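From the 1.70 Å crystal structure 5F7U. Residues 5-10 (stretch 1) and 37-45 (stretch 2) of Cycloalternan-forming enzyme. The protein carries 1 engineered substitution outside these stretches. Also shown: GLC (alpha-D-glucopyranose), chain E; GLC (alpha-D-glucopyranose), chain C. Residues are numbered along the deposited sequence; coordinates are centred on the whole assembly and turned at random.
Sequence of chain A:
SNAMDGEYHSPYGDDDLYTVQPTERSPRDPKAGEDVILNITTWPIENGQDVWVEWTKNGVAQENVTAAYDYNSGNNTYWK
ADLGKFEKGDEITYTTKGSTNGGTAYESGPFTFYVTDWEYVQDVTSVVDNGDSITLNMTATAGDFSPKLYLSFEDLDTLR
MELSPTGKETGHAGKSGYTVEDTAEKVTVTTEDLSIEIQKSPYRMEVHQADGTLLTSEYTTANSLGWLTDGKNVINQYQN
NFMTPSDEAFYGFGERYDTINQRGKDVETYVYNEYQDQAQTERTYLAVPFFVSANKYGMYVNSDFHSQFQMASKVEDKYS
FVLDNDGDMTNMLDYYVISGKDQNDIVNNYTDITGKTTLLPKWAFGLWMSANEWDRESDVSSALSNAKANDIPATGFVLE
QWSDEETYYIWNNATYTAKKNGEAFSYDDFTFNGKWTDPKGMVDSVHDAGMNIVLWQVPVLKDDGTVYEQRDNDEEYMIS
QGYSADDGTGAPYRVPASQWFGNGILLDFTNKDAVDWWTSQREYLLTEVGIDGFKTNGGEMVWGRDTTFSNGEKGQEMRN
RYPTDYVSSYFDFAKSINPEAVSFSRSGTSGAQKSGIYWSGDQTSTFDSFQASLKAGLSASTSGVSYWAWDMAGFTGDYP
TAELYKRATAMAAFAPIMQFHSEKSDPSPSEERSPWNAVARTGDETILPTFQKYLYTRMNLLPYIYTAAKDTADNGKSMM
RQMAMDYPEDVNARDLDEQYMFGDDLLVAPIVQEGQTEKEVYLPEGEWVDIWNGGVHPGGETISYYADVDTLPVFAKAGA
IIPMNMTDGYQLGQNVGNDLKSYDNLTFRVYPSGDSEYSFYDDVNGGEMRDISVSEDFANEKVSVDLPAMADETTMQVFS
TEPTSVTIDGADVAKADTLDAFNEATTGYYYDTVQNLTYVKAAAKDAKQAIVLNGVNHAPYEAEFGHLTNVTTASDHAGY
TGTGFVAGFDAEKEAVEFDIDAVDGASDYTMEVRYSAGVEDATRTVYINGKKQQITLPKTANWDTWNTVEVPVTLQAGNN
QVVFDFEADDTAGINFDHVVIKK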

ATOM      1  N   ASP A   5      39.670 -34.521   3.136  1.00 31.77           N
ATOM      2  CA  ASP A   5      40.373 -33.337   2.599  1.00 30.95           C
ATOM      3  C   ASP A   5      39.792 -31.995   3.074  1.00 28.09           C
ATOM      4  O   ASP A   5      40.178 -30.949   2.579  1.00 28.05           O
ATOM      5  CB  ASP A   5      40.570 -33.406   1.072  1.00 34.56           C
ATOM      6  CG  ASP A   5      39.294 -33.665   0.319  1.00 35.82           C
ATOM      7  OD1 ASP A   5      38.644 -32.669  -0.066  1.00 37.36           O
ATOM      8  OD2 ASP A   5      38.942 -34.857   0.093  1.00 36.99           O
ATOM      9  N   GLY A   6      38.903 -32.019   4.062  1.00 24.65           N
ATOM     10  CA  GLY A   6      38.566 -30.769   4.731  1.00 22.17           C
ATOM     11  C   GLY A   6      37.715 -30.837   5.972  1.00 20.22           C
ATOM     12  O   GLY A   6      37.240 -31.904   6.355  1.00 19.54           O
ATOM     13  N   GLU A   7      37.573 -29.668   6.598  1.00 19.07           N
ATOM     14  CA  GLU A   7      36.729 -29.449   7.766  1.00 17.79           C
ATOM     15  C   GLU A   7      36.099 -28.076   7.587  1.00 16.99           C
ATOM     16  O   GLU A   7      36.718 -27.183   7.006  1.00 17.14           O
ATOM     17  CB  GLU A   7      37.597 -29.488   9.040  1.00 18.21           C
ATOM     18  CG  GLU A   7      36.891 -29.155  10.368  1.00 18.00           C
ATOM     19  CD  GLU A   7      36.650 -27.659  10.595  1.00 17.58           C
ATOM     20  OE1 GLU A   7      37.294 -26.800   9.925  1.00 18.29           O
ATOM     21  OE2 GLU A   7      35.785 -27.321  11.430  1.00 16.99           O
ATOM     22  N   TYR A   8      34.891 -27.889   8.128  1.00 15.96           N
ATOM     23  CA  TYR A   8      34.238 -26.589   8.074  1.00 15.89           C
ATOM     24  C   TYR A   8      33.224 -26.361   9.195  1.00 15.06           C
ATOM     25  O   TYR A   8      32.384 -27.214   9.462  1.00 14.45           O
ATOM     26  CB  TYR A   8      33.594 -26.418   6.699  1.00 16.32           C
ATOM     27  CG  TYR A   8      32.906 -25.100   6.476  1.00 16.95           C
ATOM     28  CD1 TYR A   8      33.620 -23.988   6.031  1.00 17.69           C
ATOM     29  CD2 TYR A   8      31.525 -24.967   6.695  1.00 16.81           C
ATOM     30  CE1 TYR A   8      32.972 -22.783   5.811  1.00 18.40           C
ATOM     31  CE2 TYR A   8      30.873 -23.757   6.476  1.00 17.22           C
ATOM     32  CZ  TYR A   8      31.601 -22.676   6.026  1.00 17.86           C
ATOM     33  OH  TYR A   8      30.951 -21.470   5.815  1.00 18.81           O
ATOM     34  N   HIS A   9      33.326 -25.192   9.825  1.00 14.70           N
ATOM     35  CA  HIS A   9      32.318 -24.686  10.748  1.00 14.53           C
ATOM     36  C   HIS A   9      32.276 -23.174  10.523  1.00 14.84           C
ATOM     37  O   HIS A   9      33.313 -22.561  10.280  1.00 15.68           O
ATOM     38  CB  HIS A   9      32.674 -25.025  12.214  1.00 14.21           C
ATOM     39  CG  HIS A   9      31.894 -24.239  13.234  1.00 13.80           C
ATOM     40  ND1 HIS A   9      30.612 -24.571  13.618  1.00 13.70           N
ATOM     41  CD2 HIS A   9      32.220 -23.129  13.938  1.00 14.12           C
ATOM     42  CE1 HIS A   9      30.178 -23.698  14.511  1.00 13.64           C
ATOM     43  NE2 HIS A   9      31.138 -22.809  14.721  1.00 13.73           N
ATOM     44  N   SER A  10      31.072 -22.603  10.547  1.00 15.06           N
ATOM     45  CA  SER A  10      30.912 -21.159  10.413  1.00 15.55           C
ATOM     46  C   SER A  10      29.699 -20.800  11.262  1.00 15.07           C
ATOM     47  O   SER A  10      28.581 -21.161  10.897  1.00 15.08           O
ATOM     48  CB  SER A  10      30.696 -20.769   8.946  1.00 16.64           C
ATOM     49  OG  SER A  10      30.857 -19.360   8.788  1.00 18.54           O
ATOM     50  N   ILE A  37      25.989 -25.461  21.259  1.00 16.48           N
ATOM     51  CA  ILE A  37      26.373 -26.564  20.372  1.00 16.44           C
ATOM     52  C   ILE A  37      27.043 -26.038  19.115  1.00 15.36           C
ATOM     53  O   ILE A  37      26.566 -25.067  18.499  1.00 14.92           O
ATOM     54  CB  ILE A  37      25.138 -27.416  19.958  1.00 17.24           C
ATOM     55  CG1 ILE A  37      24.425 -27.997  21.196  1.00 18.71           C
ATOM     56  CG2 ILE A  37      25.515 -28.526  18.955  1.00 17.69           C
ATOM     57  CD1 ILE A  37      25.238 -28.994  21.999  1.00 19.71           C
ATOM     58  N   LEU A  38      28.126 -26.704  18.722  1.00 14.71           N
ATOM     59  CA  LEU A  38      28.815 -26.407  17.466  1.00 14.41           C
ATOM     60  C   LEU A  38      28.631 -27.538  16.472  1.00 14.44           C
ATOM     61  O   LEU A  38      28.990 -28.690  16.744  1.00 15.04           O
ATOM     62  CB  LEU A  38      30.304 -26.151  17.700  1.00 14.57           C
ATOM     63  CG  LEU A  38      30.712 -25.231  18.838  1.00 14.64           C
ATOM     64  CD1 LEU A  38      32.240 -25.246  18.933  1.00 15.48           C
ATOM     65  CD2 LEU A  38      30.208 -23.807  18.624  1.00 14.69           C
ATOM     66  N   ASN A  39      28.062 -27.196  15.325  1.00 13.96           N
ATOM     67  CA  ASN A  39      27.900 -28.155  14.232  1.00 13.91           C
ATOM     68  C   ASN A  39      29.060 -28.026  13.258  1.00 13.91           C
ATOM     69  O   ASN A  39      29.311 -26.947  12.736  1.00 13.93           O
ATOM     70  CB  ASN A  39      26.555 -27.944  13.547  1.00 13.84           C
ATOM     71  CG  ASN A  39      25.407 -28.189  14.498  1.00 14.43           C
ATOM     72  OD1 ASN A  39      25.142 -29.331  14.851  1.00 14.95           O
ATOM     73  ND2 ASN A  39      24.766 -27.113  14.976  1.00 14.46           N
ATOM     74  N   ILE A  40      29.754 -29.139  13.035  1.00 13.78           N
ATOM     75  CA  ILE A  40      31.005 -29.161  12.255  1.00 13.94           C
ATOM     76  C   ILE A  40      30.921 -30.236  11.179  1.00 14.04           C
ATOM     77  O   ILE A  40      30.386 -31.311  11.440  1.00 14.45           O
ATOM     78  CB  ILE A  40      32.191 -29.476  13.210  1.00 14.46           C
ATOM     79  CG1 ILE A  40      32.235 -28.445  14.355  1.00 14.35           C
ATOM     80  CG2 ILE A  40      33.526 -29.545  12.458  1.00 15.24           C
ATOM     81  CD1 ILE A  40      32.980 -28.953  15.597  1.00 15.18           C
ATOM     82  N   THR A  41      31.455 -29.968   9.977  1.00 13.83           N
ATOM     83  CA  THR A  41      31.499 -31.011   8.940  1.00 14.12           C
ATOM     84  C   THR A  41      32.924 -31.357   8.566  1.00 14.71           C
ATOM     85  O   THR A  41      33.815 -30.504   8.649  1.00 14.38           O
ATOM     86  CB  THR A  41      30.649 -30.661   7.683  1.00 14.20           C
ATOM     87  OG1 THR A  41      30.421 -31.829   6.877  1.00 14.79           O
ATOM     88  CG2 THR A  41      31.274 -29.567   6.829  1.00 14.42           C
ATOM     89  N   THR A  42      33.126 -32.624   8.207  1.00 15.20           N
ATOM     90  CA  THR A  42      34.385 -33.053   7.593  1.00 16.27           C
ATOM     91  C   THR A  42      34.053 -33.845   6.333  1.00 16.95           C
ATOM     92  O   THR A  42      32.945 -34.372   6.202  1.00 16.59           O
ATOM     93  CB  THR A  42      35.196 -33.951   8.549  1.00 16.82           C
ATOM     94  OG1 THR A  42      34.382 -35.070   8.973  1.00 16.89           O
ATOM     95  CG2 THR A  42      35.653 -33.141   9.761  1.00 16.56           C
ATOM     96  N   TRP A  43      35.015 -33.941   5.416  1.00 17.99           N
ATOM     97  CA  TRP A  43      34.849 -34.733   4.202  1.00 19.11           C
ATOM     98  C   TRP A  43      36.238 -35.212   3.756  1.00 20.37           C
ATOM     99  O   TRP A  43      37.225 -34.542   4.081  1.00 20.31           O
ATOM    100  CB  TRP A  43      34.184 -33.911   3.093  1.00 19.00           C
ATOM    101  CG  TRP A  43      34.978 -32.717   2.660  1.00 19.32           C
ATOM    102  CD1 TRP A  43      35.847 -32.647   1.593  1.00 20.29           C
ATOM    103  CD2 TRP A  43      34.983 -31.428   3.272  1.00 18.77           C
ATOM    104  NE1 TRP A  43      36.388 -31.382   1.511  1.00 20.69           N
ATOM    105  CE2 TRP A  43      35.878 -30.614   2.526  1.00 19.30           C
ATOM    106  CE3 TRP A  43      34.327 -30.875   4.386  1.00 17.58           C
ATOM    107  CZ2 TRP A  43      36.121 -29.271   2.852  1.00 19.16           C
ATOM    108  CZ3 TRP A  43      34.576 -29.528   4.718  1.00 17.46           C
ATOM    109  CH2 TRP A  43      35.470 -28.750   3.950  1.00 18.23           C
ATOM    110  N   PRO A  44      36.338 -36.339   3.044  1.00 21.74           N
ATOM    111  CA  PRO A  44      35.221 -37.248   2.761  1.00 22.28           C
ATOM    112  C   PRO A  44      34.884 -38.098   3.989  1.00 22.82           C
ATOM    113  O   PRO A  44      35.576 -38.004   5.016  1.00 22.85           O
ATOM    114  CB  PRO A  44      35.788 -38.139   1.643  1.00 23.48           C
ATOM    115  CG  PRO A  44      37.241 -38.240   1.983  1.00 24.06           C
ATOM    116  CD  PRO A  44      37.616 -36.885   2.531  1.00 23.20           C
ATOM    117  N   ILE A  45      33.829 -38.910   3.885  1.00 23.61           N
ATOM    118  CA  ILE A  45      33.487 -39.851   4.948  1.00 24.59           C
ATOM    119  C   ILE A  45      34.581 -40.911   5.035  1.00 26.92           C
ATOM    120  O   ILE A  45      34.896 -41.593   4.039  1.00 27.61           O
ATOM    121  CB  ILE A  45      32.096 -40.508   4.741  1.00 24.53           C
ATOM    122  CG1 ILE A  45      30.978 -39.444   4.730  1.00 23.36           C
ATOM    123  CG2 ILE A  45      31.824 -41.544   5.827  1.00 24.98           C
ATOM    124  CD1 ILE A  45      29.700 -39.922   4.063  1.00 23.28           C
TER
HETATM  125  C1  GLC E   1      33.523 -30.978  -0.871  1.00 41.99           C
HETATM  126  C2  GLC E   1      32.699 -31.169   0.417  1.00 41.23           C
HETATM  127  C3  GLC E   1      31.968 -29.881   0.809  1.00 39.82           C
HETATM  128  C4  GLC E   1      32.939 -28.698   0.926  1.00 40.97           C
HETATM  129  C5  GLC E   1      33.759 -28.553  -0.370  1.00 41.94           C
HETATM  130  C6  GLC E   1      34.875 -27.518  -0.237  1.00 42.12           C
HETATM  131  O1  GLC E   1      32.672 -30.913  -2.021  1.00 44.99           O
HETATM  132  O2  GLC E   1      31.783 -32.262   0.267  1.00 38.72           O
HETATM  133  O3  GLC E   1      31.281 -30.049   2.050  1.00 38.31           O
HETATM  134  O4  GLC E   1      32.183 -27.504   1.170  1.00 40.24           O
HETATM  135  O5  GLC E   1      34.354 -29.800  -0.793  1.00 42.53           O
HETATM  136  O6  GLC E   1      35.215 -27.044  -1.542  1.00 43.20           O
HETATM  137  C1  GLC C   2      32.391 -26.987   2.510  1.00 40.65           C
HETATM  138  C2  GLC C   2      31.051 -26.519   3.088  1.00 40.54           C
HETATM  139  C3  GLC C   2      30.592 -25.260   2.333  1.00 40.52           C
HETATM  140  C4  GLC C   2      31.652 -24.159   2.418  1.00 40.68           C
HETATM  141  C5  GLC C   2      33.026 -24.674   1.948  1.00 40.92           C
HETATM  142  C6  GLC C   2      34.136 -23.664   2.231  1.00 40.70           C
HETATM  143  O2  GLC C   2      30.089 -27.576   2.993  1.00 40.35           O
HETATM  144  O3  GLC C   2      29.343 -24.773   2.831  1.00 40.69           O
HETATM  145  O4  GLC C   2      31.228 -23.039   1.633  1.00 41.79           O
HETATM  146  O5  GLC C   2      33.374 -25.931   2.580  1.00 40.40           O
HETATM  147  O6  GLC C   2      35.194 -23.837   1.283  1.00 41.26           O

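Strand 6-8 lies against strand 37-43 as an antiparallel neighbour, their axes 4.7 Å apart at closest approach. G6 and Y8 each form a hydrogen-bonded pair with the residue opposite. G6 N donates to W43 O (3.0 Å) and W43 N returns a bond to G6 O (3.2 Å); two residues on, Y8 N gives to T41 O (2.9 Å) and T41 N to Y8 O (3.0 Å). Between them E7 and T42 make a non-hydrogen-bonded pair, where the strands draw closer and two carbonyls take a further CA-H...O contact: E7 CA lies 3.2 Å from T41 O, and T42 CA 3.3 Å from G6 O.

The carbonyl of W43 does double duty, since D5 N also donates to it (D5 N to W43 O, 2.6 Å). At the other end of the ladder a side chain takes over from the backbone: H9 ND1 donates to N39 O (2.8 Å), nearly straight and close to the plane of the imidazole, while H9 NE2 is satisfied elsewhere in the structure.

W43 supplies the main side-chain surface. Its indole folds over G6, whose CA sits 3.6 Å from the centroid of the six-membered ring in a CH-pi contact. Glycine suits this place because an ideal CB would come within 2.0 Å of W43 CZ2. The opposite face of the indole meets the chain E glucose, with W43 NE1 3.5 Å from its O5. Y8, on the same side of the sheet, packs its CB against W43 CZ3 (3.8 Å), and its ring offers a face to the chain C glucose; flat aromatic surfaces suit the CH groups of a sugar.

On the E7 and T42 side, E7 OE2 lies 3.3 Å from I40 CG2, an apolar neighbour, but both carboxylate oxygens find hydrogen bonds elsewhere, as does T42 OG1.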